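Local coordinates for protein beta-lactamase Mb2281c (Mycobacterium bovis, PDB 3I7J) that probably acts as a serine hydrolase of the beta-lactamase and penicillin-binding-protein type, its true substrate not established, at residues 50-55 against 124-129; 57-62 against 112-117; 195-200 against 206-211; 231-236 against 262-267. One frame throughout, in Å; residues are numbered along the deposited sequence.

Contact 1: 50-55 against 124-129; sequences AQVAVE and TEAVCE
V52 reaches across to A126 and V127, and these three residues make the whole contact between the helical segments 50-55 and 124-129. Its apolar part is a fork. The CG1 methyl of V52 lies 3.9 Å from A126 CB, while its CG2 methyl sits 4.4 Å from V127 CG2, a looser approach. With CG1 anti to the backbone N (chi1 173°), CG1 goes to the A126 methyl, and CG2 to the A126 carbonyl and, more loosely, to V127.

The CG2 methyl of V52 thus also rests against backbone, 3.8 Å from A126 O, a van der Waals contact. No hydrogen bond crosses. Within segment 124-129 the helix widens into a pi-type turn, closed by E129 N bonding to T124 O at 2.6 Å.

Polar side chains work elsewhere. Q51 uses its amide NE2 on L202 O, E55 holds the hydroxyl of S170, and E125 pairs with R121. Y122, one turn before A126, also touches V52 and extends the apolar patch.

Two valines and an alanine make a small patch where segments 50-55 and 124-129 of helices 42-56 and 119-131 touch, a light helix-helix packing within the helical region of a serine beta-lactamase-like fold.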
loop_
_atom_site.group_PDB
_atom_site.type_symbol
_atom_site.label_atom_id
_atom_site.label_comp_id
_atom_site.label_asym_id
_atom_site.label_seq_id
_atom_site.Cartn_x
_atom_site.Cartn_y
_atom_site.Cartn_z
ATOM N N ALA A 50 3.559 -4.705 10.162
ATOM C CA ALA A 50 4.091 -3.854 11.233
ATOM C C ALA A 50 2.974 -3.439 12.202
ATOM O O ALA A 50 3.216 -3.228 13.389
ATOM C CB ALA A 50 4.760 -2.613 10.647
ATOM N N GLN A 51 1.759 -3.314 11.674
ATOM C CA GLN A 51 0.606 -2.954 12.478
ATOM C C GLN A 51 0.255 -4.122 13.400
ATOM O O GLN A 51 -0.073 -3.924 14.570
ATOM C CB GLN A 51 -0.582 -2.621 11.583
ATOM C CG GLN A 51 -0.495 -1.249 10.924
ATOM C CD GLN A 51 -1.404 -1.141 9.716
ATOM O OE1 GLN A 51 -2.475 -1.740 9.685
ATOM N NE2 GLN A 51 -0.985 -0.372 8.716
ATOM N N VAL A 52 0.329 -5.339 12.873
ATOM C CA VAL A 52 0.042 -6.516 13.675
ATOM C C VAL A 52 1.093 -6.616 14.787
ATOM O O VAL A 52 0.766 -6.947 15.924
ATOM C CB VAL A 52 0.078 -7.816 12.824
ATOM C CG1 VAL A 52 -0.066 -9.038 13.731
ATOM C CG2 VAL A 52 -1.056 -7.796 11.801
ATOM N N ALA A 53 2.352 -6.322 14.455
ATOM C CA ALA A 53 3.436 -6.381 15.436
ATOM C C ALA A 53 3.204 -5.413 16.602
ATOM O O ALA A 53 3.501 -5.737 17.758
ATOM C CB ALA A 53 4.771 -6.087 14.770
ATOM N N VAL A 54 2.675 -4.231 16.303
ATOM C CA VAL A 54 2.390 -3.261 17.340
ATOM C C VAL A 54 1.327 -3.844 18.263
ATOM O O VAL A 54 1.440 -3.759 19.488
ATOM C CB VAL A 54 1.868 -1.918 16.750
ATOM C CG1 VAL A 54 1.386 -0.996 17.867
ATOM C CG2 VAL A 54 2.981 -1.230 15.962
ATOM N N GLU A 55 0.299 -4.454 17.681
ATOM C CA GLU A 55 -0.765 -5.041 18.494
ATOM C C GLU A 55 -0.303 -6.250 19.306
ATOM O O GLU A 55 -0.867 -6.523 20.365
ATOM C CB GLU A 55 -1.979 -5.396 17.619
ATOM C CG GLU A 55 -2.585 -4.161 16.952
ATOM C CD GLU A 55 -4.094 -4.233 16.787
ATOM O OE1 GLU A 55 -4.584 -5.060 16.005
ATOM O OE2 GLU A 55 -4.790 -3.453 17.438
ATOM N N THR A 124 4.268 -13.565 6.493
ATOM C CA THR A 124 3.421 -14.708 6.181
ATOM C C THR A 124 2.531 -15.104 7.355
ATOM O O THR A 124 1.319 -15.216 7.208
ATOM C CB THR A 124 4.281 -15.928 5.778
ATOM O OG1 THR A 124 5.092 -15.587 4.647
ATOM C CG2 THR A 124 3.406 -17.121 5.426
ATOM N N GLU A 125 3.135 -15.296 8.522
ATOM C CA GLU A 125 2.394 -15.711 9.704
ATOM C C GLU A 125 1.480 -14.649 10.292
ATOM O O GLU A 125 0.472 -14.971 10.919
ATOM C CB GLU A 125 3.361 -16.190 10.792
ATOM C CG GLU A 125 4.419 -17.171 10.301
ATOM C CD GLU A 125 5.375 -17.615 11.401
ATOM O OE1 GLU A 125 5.470 -16.921 12.435
ATOM O OE2 GLU A 125 6.042 -18.653 11.224
ATOM N N ALA A 126 1.807 -13.380 10.100
ATOM C CA ALA A 126 0.979 -12.326 10.676
ATOM C C ALA A 126 -0.104 -11.792 9.749
ATOM O O ALA A 126 -1.130 -11.286 10.208
ATOM C CB ALA A 126 1.871 -11.175 11.141
ATOM N N VAL A 127 0.111 -11.924 8.447
ATOM C CA VAL A 127 -0.829 -11.385 7.477
ATOM C C VAL A 127 -1.341 -12.353 6.418
ATOM O O VAL A 127 -2.537 -12.599 6.320
ATOM C CB VAL A 127 -0.181 -10.184 6.757
ATOM C CG1 VAL A 127 -1.112 -9.638 5.695
ATOM C CG2 VAL A 127 0.176 -9.108 7.778
ATOM N N CYS A 128 -0.423 -12.887 5.623
ATOM C CA CYS A 128 -0.782 -13.779 4.538
ATOM C C CYS A 128 -1.463 -15.089 4.937
ATOM O O CYS A 128 -2.521 -15.424 4.407
ATOM C CB CYS A 128 0.455 -14.045 3.688
ATOM S SG CYS A 128 1.105 -12.534 2.920
ATOM N N GLU A 129 -0.865 -15.814 5.873
ATOM C CA GLU A 129 -1.407 -17.083 6.337
ATOM C C GLU A 129 -2.805 -16.900 6.952
ATOM O O GLU A 129 -3.739 -17.629 6.620
ATOM C CB GLU A 129 -0.429 -17.688 7.352
ATOM C CG GLU A 129 -0.606 -19.160 7.672
ATOM C CD GLU A 129 -1.911 -19.459 8.380
ATOM O OE1 GLU A 129 -2.286 -18.698 9.305
ATOM O OE2 GLU A 129 -2.557 -20.467 8.023
#

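Contact 2: 57-62 against 112-117; sequences GVVNLD and QRESGI
V58 lays its CG1 methyl on one face of the peptide group joining E114 to S115, almost straight above S115 N at 3.5 Å. The other flat group, the E114 carboxylate, takes no part: the chain bends at chi2 (-48°) and carries it off, leaving only the aliphatic stem at the contact.

That stem is shared by two valines. E114 CB is 3.6 Å from V58 CG1 and equally close to the carbonyl O of V58. One carbon further out, E114 CG meets V59 CG1 at 3.7 Å, the two side chains running at about a right angle. On the same side of the peptide plane, S115 CB comes within 3.7 Å of V58 CG1, so this methyl is lodged between two consecutive residues of the helix end. No hydrogen bond links the segments.

The serine hydroxyl is busy with its own chain. S115 OG accepts from I117 N at 3.1 Å, an ST turn, and also bonds to V111 O one turn back. V59 also touches A53 of helix 42-56.

One segment follows a helix end and the other contains one. G57 closes helix 42-56 with a Schellman motif, and G116, with positive phi, ends helix 101-115. The arrangement is thus a loop leaving one helix and packing its first valines on the C-terminal turn of another, in the helical region of the fold.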
loop_
_atom_site.group_PDB
_atom_site.type_symbol
_atom_site.label_atom_id
_atom_site.label_comp_id
_atom_site.label_asym_id
_atom_site.label_seq_id
_atom_site.Cartn_x
_atom_site.Cartn_y
_atom_site.Cartn_z
ATOM N N GLY A 57 2.530 -6.340 20.601
ATOM C CA GLY A 57 3.364 -5.765 21.638
ATOM C C GLY A 57 4.842 -5.881 21.295
ATOM O O GLY A 57 5.693 -5.429 22.057
ATOM N N VAL A 58 5.149 -6.491 20.150
ATOM C CA VAL A 58 6.536 -6.663 19.709
ATOM C C VAL A 58 7.232 -5.306 19.681
ATOM O O VAL A 58 8.385 -5.175 20.088
ATOM C CB VAL A 58 6.607 -7.303 18.295
ATOM C CG1 VAL A 58 8.045 -7.343 17.799
ATOM C CG2 VAL A 58 6.029 -8.718 18.336
ATOM N N VAL A 59 6.523 -4.304 19.178
ATOM C CA VAL A 59 7.038 -2.946 19.125
ATOM C C VAL A 59 5.866 -2.023 19.348
ATOM O O VAL A 59 4.714 -2.459 19.378
ATOM C CB VAL A 59 7.672 -2.600 17.754
ATOM C CG1 VAL A 59 8.987 -3.352 17.574
ATOM C CG2 VAL A 59 6.707 -2.949 16.631
ATOM N N ASN A 60 6.167 -0.746 19.525
ATOM C CA ASN A 60 5.137 0.260 19.702
ATOM C C ASN A 60 5.353 1.225 18.560
ATOM O O ASN A 60 6.394 1.197 17.914
ATOM C CB ASN A 60 5.309 0.992 21.028
ATOM C CG ASN A 60 5.287 0.049 22.214
ATOM O OD1 ASN A 60 4.416 -0.820 22.319
ATOM N ND2 ASN A 60 6.240 0.219 23.120
ATOM N N LEU A 61 4.363 2.063 18.305
ATOM C CA LEU A 61 4.463 3.049 17.251
ATOM C C LEU A 61 5.531 4.075 17.635
ATOM O O LEU A 61 6.227 4.607 16.773
ATOM C CB LEU A 61 3.110 3.738 17.070
ATOM C CG LEU A 61 2.252 3.465 15.825
ATOM C CD1 LEU A 61 2.615 2.164 15.146
ATOM C CD2 LEU A 61 0.798 3.491 16.243
ATOM N N ASP A 62 5.671 4.335 18.934
ATOM C CA ASP A 62 6.649 5.306 19.403
ATOM C C ASP A 62 8.010 4.669 19.693
ATOM O O ASP A 62 8.931 5.340 20.148
ATOM C CB ASP A 62 6.126 6.038 20.647
ATOM C CG ASP A 62 4.809 6.765 20.393
ATOM O OD1 ASP A 62 4.654 7.387 19.315
ATOM O OD2 ASP A 62 3.921 6.722 21.277
ATOM N N GLN A 112 11.723 -7.636 12.814
ATOM C CA GLN A 112 12.485 -8.879 12.782
ATOM C C GLN A 112 13.295 -9.099 14.061
ATOM O O GLN A 112 13.242 -10.171 14.670
ATOM C CB GLN A 112 13.430 -8.869 11.580
ATOM C CG GLN A 112 14.168 -10.176 11.341
ATOM C CD GLN A 112 14.974 -10.159 10.060
ATOM O OE1 GLN A 112 16.096 -9.665 10.025
ATOM N NE2 GLN A 112 14.393 -10.682 8.993
ATOM N N ARG A 113 14.052 -8.081 14.456
ATOM C CA ARG A 113 14.882 -8.149 15.654
ATOM C C ARG A 113 14.067 -8.301 16.938
ATOM O O ARG A 113 14.347 -9.173 17.762
ATOM C CB ARG A 113 15.753 -6.893 15.763
ATOM C CG ARG A 113 16.537 -6.796 17.063
ATOM C CD ARG A 113 17.508 -5.625 17.055
ATOM N NE ARG A 113 18.464 -5.749 15.950
ATOM C CZ ARG A 113 18.465 -4.985 14.862
ATOM N NH1 ARG A 113 17.565 -4.017 14.720
ATOM N NH2 ARG A 113 19.353 -5.216 13.906
ATOM N N GLU A 114 13.056 -7.453 17.102
ATOM C CA GLU A 114 12.226 -7.480 18.299
ATOM C C GLU A 114 11.310 -8.692 18.432
ATOM O O GLU A 114 10.955 -9.072 19.542
ATOM C CB GLU A 114 11.382 -6.209 18.385
ATOM C CG GLU A 114 12.185 -4.940 18.471
ATOM C CD GLU A 114 13.292 -5.024 19.503
ATOM O OE1 GLU A 114 13.044 -5.559 20.601
ATOM O OE2 GLU A 114 14.412 -4.547 19.216
ATOM N N SER A 115 10.936 -9.296 17.310
ATOM C CA SER A 115 10.046 -10.450 17.321
ATOM C C SER A 115 10.818 -11.762 17.303
ATOM O O SER A 115 10.292 -12.804 17.689
ATOM C CB SER A 115 9.124 -10.418 16.101
ATOM O OG SER A 115 9.842 -10.739 14.918
ATOM N N GLY A 116 12.058 -11.708 16.833
ATOM C CA GLY A 116 12.866 -12.909 16.753
ATOM C C GLY A 116 12.498 -13.762 15.552
ATOM O O GLY A 116 12.938 -14.904 15.442
ATOM N N ILE A 117 11.700 -13.211 14.640
ATOM C CA ILE A 117 11.283 -13.946 13.450
ATOM C C ILE A 117 11.741 -13.272 12.157
ATOM O O ILE A 117 11.629 -12.056 12.013
ATOM C CB ILE A 117 9.755 -14.080 13.412
ATOM C CG1 ILE A 117 9.270 -14.725 14.714
ATOM C CG2 ILE A 117 9.334 -14.901 12.206
ATOM C CD1 ILE A 117 7.763 -14.809 14.836
#

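Contact 3: 195-200 against 206-211; sequences QRPNDW and IRNSKS
K210 sends its ammonium into segment 195-200, where NZ bonds to N198 OD1 at 2.8 Å and to D199 O at 3.0 Å. The same ammonium forms a salt bridge with E205. The amide oxygen of N198 is met with NZ tilted 29° from the carbonyl plane; at D199 the tilt is 15°. Beyond CG the lysine chain is fully extended, which carries NZ the whole distance. K210 NZ also makes a weak bond to I206 O, 3.0 Å. In this buried setting the E205 carboxylate can balance the charge, while the amide and carbonyl oxygens solvate it.

The carbonyl of D199 has a second donor in a weak bond, I206 N to D199 O, 3.4 Å. D199 O and I206 O are themselves close together, two acceptors probably eased by the ammonium that both of them meet.

Packing spreads outward from this centre. The aliphatic carbons of K210 are crossed at about a right angle by the Q195 side chain, with K210 CG 4.1 Å from Q195 CB. D199 CB faces I206 CB at 4.2 Å, and I206 CD1 reaches the backbone carbon of W200. P197, preceded by a cis peptide bond, turns its CD and CG toward the N208 side chain, the two crossing at about a right angle.

Segment 195-200 leaves strand 193-195, which pairs with strand 187-189, while segment 206-211 leaves strand 205-206 at the edge of the main sheet. The W200 indole meets H78 edge-to-face and Y99 with planes about 40° apart, beside the probable SxxK site at the start of helix 42-56.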
loop_
_atom_site.group_PDB
_atom_site.type_symbol
_atom_site.label_atom_id
_atom_site.label_comp_id
_atom_site.label_asym_id
_atom_site.label_seq_id
_atom_site.Cartn_x
_atom_site.Cartn_y
_atom_site.Cartn_z
ATOM N N GLN A 195 3.237 17.411 -4.012
ATOM C CA GLN A 195 1.841 17.402 -3.574
ATOM C C GLN A 195 1.763 18.176 -2.263
ATOM O O GLN A 195 2.596 17.992 -1.372
ATOM C CB GLN A 195 1.345 15.961 -3.381
ATOM C CG GLN A 195 1.317 15.142 -4.673
ATOM C CD GLN A 195 0.251 15.607 -5.657
ATOM O OE1 GLN A 195 0.401 15.465 -6.872
ATOM N NE2 GLN A 195 -0.829 16.148 -5.137
ATOM N N ARG A 196 0.774 19.058 -2.159
ATOM C CA ARG A 196 0.597 19.880 -0.960
ATOM C C ARG A 196 -0.819 19.757 -0.411
ATOM O O ARG A 196 -1.734 20.408 -0.897
ATOM C CB ARG A 196 0.867 21.350 -1.274
ATOM C CG ARG A 196 2.229 21.642 -1.878
ATOM C CD ARG A 196 2.350 23.122 -2.243
ATOM N NE ARG A 196 3.593 23.403 -2.955
ATOM C CZ ARG A 196 4.798 23.237 -2.427
ATOM N NH1 ARG A 196 4.917 22.800 -1.182
ATOM N NH2 ARG A 196 5.883 23.484 -3.153
ATOM N N PRO A 197 -1.014 18.931 0.628
ATOM C CA PRO A 197 0.029 18.136 1.277
ATOM C C PRO A 197 0.144 16.740 0.665
ATOM O O PRO A 197 -0.704 16.332 -0.131
ATOM C CB PRO A 197 -0.450 18.085 2.723
ATOM C CG PRO A 197 -1.936 17.913 2.544
ATOM C CD PRO A 197 -2.272 18.870 1.399
ATOM N N ASN A 198 1.194 16.011 1.034
ATOM C CA ASN A 198 1.395 14.653 0.531
ATOM C C ASN A 198 1.090 13.716 1.698
ATOM O O ASN A 198 1.980 13.119 2.284
ATOM C CB ASN A 198 2.838 14.462 0.033
ATOM C CG ASN A 198 3.018 13.165 -0.746
ATOM O OD1 ASN A 198 2.056 12.608 -1.261
ATOM N ND2 ASN A 198 4.249 12.694 -0.845
ATOM N N ASP A 199 -0.193 13.603 2.022
ATOM C CA ASP A 199 -0.666 12.783 3.137
ATOM C C ASP A 199 -0.346 11.303 3.060
ATOM O O ASP A 199 -0.441 10.673 2.003
ATOM C CB ASP A 199 -2.173 12.942 3.288
ATOM C CG ASP A 199 -2.563 14.307 3.811
ATOM O OD1 ASP A 199 -1.649 15.105 4.129
ATOM O OD2 ASP A 199 -3.784 14.567 3.906
ATOM N N TRP A 200 0.016 10.746 4.207
ATOM C CA TRP A 200 0.324 9.333 4.302
ATOM C C TRP A 200 -0.204 8.809 5.637
ATOM O O TRP A 200 -0.254 9.540 6.630
ATOM C CB TRP A 200 1.840 9.123 4.194
ATOM C CG TRP A 200 2.234 7.974 3.302
ATOM C CD1 TRP A 200 2.229 6.648 3.622
ATOM C CD2 TRP A 200 2.642 8.054 1.928
ATOM N NE1 TRP A 200 2.606 5.894 2.534
ATOM C CE2 TRP A 200 2.865 6.732 1.480
ATOM C CE3 TRP A 200 2.841 9.116 1.030
ATOM C CZ2 TRP A 200 3.276 6.440 0.170
ATOM C CZ3 TRP A 200 3.250 8.823 -0.274
ATOM C CH2 TRP A 200 3.461 7.494 -0.688
ATOM N N ILE A 206 -2.440 8.010 1.458
ATOM C CA ILE A 206 -3.790 8.557 1.567
ATOM C C ILE A 206 -3.918 9.584 0.441
ATOM O O ILE A 206 -3.072 10.462 0.285
ATOM C CB ILE A 206 -4.030 9.235 2.933
ATOM C CG1 ILE A 206 -4.092 8.172 4.034
ATOM C CG2 ILE A 206 -5.336 10.010 2.917
ATOM C CD1 ILE A 206 -4.303 8.762 5.444
ATOM N N ARG A 207 -4.977 9.449 -0.346
ATOM C CA ARG A 207 -5.231 10.312 -1.491
ATOM C C ARG A 207 -5.436 11.777 -1.166
ATOM O O ARG A 207 -4.807 12.664 -1.760
ATOM C CB ARG A 207 -6.464 9.812 -2.242
ATOM C CG ARG A 207 -6.880 10.658 -3.437
ATOM C CD ARG A 207 -8.198 10.148 -3.994
ATOM N NE ARG A 207 -8.621 10.833 -5.217
ATOM C CZ ARG A 207 -9.090 12.076 -5.260
ATOM N NH1 ARG A 207 -9.202 12.792 -4.150
ATOM N NH2 ARG A 207 -9.460 12.599 -6.418
ATOM N N ASN A 208 -6.333 12.023 -0.220
ATOM C CA ASN A 208 -6.679 13.376 0.167
ATOM C C ASN A 208 -7.216 13.987 -1.121
ATOM O O ASN A 208 -8.150 13.449 -1.712
ATOM C CB ASN A 208 -5.444 14.130 0.648
ATOM C CG ASN A 208 -5.782 15.478 1.226
ATOM O OD1 ASN A 208 -6.485 15.577 2.228
ATOM N ND2 ASN A 208 -5.292 16.533 0.590
ATOM N N SER A 209 -6.625 15.086 -1.573
ATOM C CA SER A 209 -7.074 15.713 -2.814
ATOM C C SER A 209 -5.900 15.972 -3.760
ATOM O O SER A 209 -5.873 16.977 -4.469
ATOM C CB SER A 209 -7.817 17.022 -2.508
ATOM O OG SER A 209 -7.002 17.904 -1.752
ATOM N N LYS A 210 -4.938 15.053 -3.762
ATOM C CA LYS A 210 -3.751 15.145 -4.607
ATOM C C LYS A 210 -4.137 15.180 -6.077
ATOM O O LYS A 210 -5.123 14.566 -6.499
ATOM C CB LYS A 210 -2.825 13.953 -4.353
ATOM C CG LYS A 210 -2.200 13.940 -2.971
ATOM C CD LYS A 210 -1.454 12.641 -2.700
ATOM C CE LYS A 210 -1.143 12.493 -1.210
ATOM N NZ LYS A 210 -0.402 11.232 -0.927
ATOM N N SER A 211 -3.342 15.895 -6.859
ATOM C CA SER A 211 -3.615 16.035 -8.277
ATOM C C SER A 211 -2.369 16.521 -8.992
ATOM O O SER A 211 -1.746 17.486 -8.569
ATOM C CB SER A 211 -4.752 17.041 -8.485
ATOM O OG SER A 211 -5.035 17.226 -9.859
#

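Contact 4: 231-236 against 262-267; sequences GGFIWV and AISDAV
W235 donates its indole N-H to the hydroxyl of S264, with NE1 to OG 2.9 Å and an N-H...O angle of 152°. This is the tight part of the contact. S264 OG comes in at the edge of the indole, some 19° out of the ring plane, and S264 CB follows along the same edge at 3.6 Å from NE1. The hydroxyl also bonds to W260 O, one turn back in its own helix, so OG has partners on the sheet and on the helix and its rotation is fixed. On the strand, W235 holds CG between its backbone N and carbonyl carbon, which throws the indole out toward the helix.

Strand 232-236 belongs to the antiparallel main sheet, and helix 256-271 covers one face of it, the sheet-and-terminal-helix layer of the serine beta-lactamase fold. The axes of strand 232-236 and helix segment 262-267 approach to 11.7 Å at 35°, a gap bridged from the strand by the aromatic rings of W235 and F233.

F233, two residues before W235 and on the same face, makes the looser part. Its ring tip CZ approaches I263 CG2 only at 4.5 Å, the methyl lying at the ring edge near its plane. W260 meets that ring edge-to-face. Toward the partly exposed side of the helix, D265 leaves the helix away from the strand at CB, and its carboxylate bonds to the backbone N of E217 and of C218.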
loop_
_atom_site.group_PDB
_atom_site.type_symbol
_atom_site.label_atom_id
_atom_site.label_comp_id
_atom_site.label_asym_id
_atom_site.label_seq_id
_atom_site.Cartn_x
_atom_site.Cartn_y
_atom_site.Cartn_z
ATOM N N GLY A 231 3.693 -1.251 -12.385
ATOM C CA GLY A 231 2.414 -1.093 -13.052
ATOM C C GLY A 231 1.235 -1.767 -12.379
ATOM O O GLY A 231 0.383 -2.355 -13.046
ATOM N N GLY A 232 1.184 -1.684 -11.051
ATOM C CA GLY A 232 0.087 -2.279 -10.308
ATOM C C GLY A 232 -0.331 -1.330 -9.198
ATOM O O GLY A 232 0.432 -0.439 -8.833
ATOM N N PHE A 233 -1.535 -1.495 -8.664
ATOM C CA PHE A 233 -1.978 -0.624 -7.595
ATOM C C PHE A 233 -3.170 -1.183 -6.825
ATOM O O PHE A 233 -3.830 -2.134 -7.255
ATOM C CB PHE A 233 -2.338 0.774 -8.137
ATOM C CG PHE A 233 -3.641 0.833 -8.913
ATOM C CD1 PHE A 233 -4.875 0.719 -8.268
ATOM C CD2 PHE A 233 -3.629 1.036 -10.290
ATOM C CE1 PHE A 233 -6.076 0.810 -8.990
ATOM C CE2 PHE A 233 -4.820 1.127 -11.017
ATOM C CZ PHE A 233 -6.045 1.015 -10.368
ATOM N N ILE A 234 -3.431 -0.583 -5.675
ATOM C CA ILE A 234 -4.560 -0.976 -4.867
ATOM C C ILE A 234 -5.067 0.232 -4.103
ATOM O O ILE A 234 -4.292 0.972 -3.501
ATOM C CB ILE A 234 -4.196 -2.097 -3.855
ATOM C CG1 ILE A 234 -5.405 -2.383 -2.949
ATOM C CG2 ILE A 234 -2.995 -1.683 -2.992
ATOM C CD1 ILE A 234 -5.206 -3.591 -2.020
ATOM N N TRP A 235 -6.368 0.465 -4.184
ATOM C CA TRP A 235 -6.963 1.539 -3.420
ATOM C C TRP A 235 -8.235 1.012 -2.799
ATOM O O TRP A 235 -8.887 0.108 -3.331
ATOM C CB TRP A 235 -7.210 2.819 -4.252
ATOM C CG TRP A 235 -8.109 2.734 -5.465
ATOM C CD1 TRP A 235 -7.734 2.929 -6.767
ATOM C CD2 TRP A 235 -9.532 2.567 -5.484
ATOM N NE1 TRP A 235 -8.833 2.904 -7.589
ATOM C CE2 TRP A 235 -9.951 2.684 -6.829
ATOM C CE3 TRP A 235 -10.499 2.337 -4.496
ATOM C CZ2 TRP A 235 -11.300 2.575 -7.212
ATOM C CZ3 TRP A 235 -11.836 2.228 -4.875
ATOM C CH2 TRP A 235 -12.223 2.350 -6.220
ATOM N N VAL A 236 -8.545 1.568 -1.637
ATOM C CA VAL A 236 -9.715 1.201 -0.859
ATOM C C VAL A 236 -10.378 2.527 -0.560
ATOM O O VAL A 236 -9.739 3.431 -0.032
ATOM C CB VAL A 236 -9.292 0.541 0.472
ATOM C CG1 VAL A 236 -10.512 0.048 1.235
ATOM C CG2 VAL A 236 -8.324 -0.602 0.194
ATOM N N ALA A 262 -9.269 6.708 -15.026
ATOM C CA ALA A 262 -10.466 6.375 -15.783
ATOM C C ALA A 262 -11.115 5.077 -15.332
ATOM O O ALA A 262 -12.334 5.014 -15.174
ATOM C CB ALA A 262 -10.140 6.300 -17.280
ATOM N N ILE A 263 -10.315 4.034 -15.118
ATOM C CA ILE A 263 -10.902 2.767 -14.690
ATOM C C ILE A 263 -11.415 2.883 -13.256
ATOM O O ILE A 263 -12.383 2.222 -12.876
ATOM C CB ILE A 263 -9.903 1.594 -14.814
ATOM C CG1 ILE A 263 -10.641 0.276 -14.579
ATOM C CG2 ILE A 263 -8.755 1.755 -13.825
ATOM C CD1 ILE A 263 -9.777 -0.944 -14.827
ATOM N N SER A 264 -10.781 3.751 -12.475
ATOM C CA SER A 264 -11.189 3.962 -11.093
ATOM C C SER A 264 -12.572 4.601 -11.031
ATOM O O SER A 264 -13.444 4.142 -10.289
ATOM C CB SER A 264 -10.170 4.845 -10.370
ATOM O OG SER A 264 -8.936 4.164 -10.225
ATOM N N ASP A 265 -12.784 5.654 -11.815
ATOM C CA ASP A 265 -14.084 6.317 -11.806
ATOM C C ASP A 265 -15.148 5.434 -12.449
ATOM O O ASP A 265 -16.321 5.492 -12.067
ATOM C CB ASP A 265 -14.006 7.681 -12.497
ATOM C CG ASP A 265 -13.139 8.669 -11.725
ATOM O OD1 ASP A 265 -13.199 8.661 -10.477
ATOM O OD2 ASP A 265 -12.407 9.449 -12.361
ATOM N N ALA A 266 -14.735 4.602 -13.405
ATOM C CA ALA A 266 -15.663 3.688 -14.059
ATOM C C ALA A 266 -16.122 2.668 -13.019
ATOM O O ALA A 266 -17.310 2.355 -12.917
ATOM C CB ALA A 266 -14.979 2.983 -15.231
ATOM N N VAL A 267 -15.175 2.164 -12.236
ATOM C CA VAL A 267 -15.500 1.197 -11.197
ATOM C C VAL A 267 -16.391 1.821 -10.111
ATOM O O VAL A 267 -17.351 1.198 -9.666
ATOM C CB VAL A 267 -14.204 0.596 -10.582
ATOM C CG1 VAL A 267 -14.504 -0.126 -9.276
ATOM C CG2 VAL A 267 -13.599 -0.398 -11.571
#

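How the contacts relate
Following the chain, contact 1 opens first on helix 42-56 and closes at 124-129. Contact 2 opens and closes within that span, joining the loop after the same helix to the end of helix 101-115. The two touch, through V54 CG2 and L61 CD1 3.5 Å apart, and together they bind three helices. Contact 3 comes next, a short loop around strand 205-206 that closes only a few residues on. Contact 4 follows it, tying the main sheet to the C-terminal helix; its centre is about 16 Å from that of contact 3. Contacts 1 and 2 thus knit the helical region, while contacts 3 and 4 belong to the sheet side, without crossing.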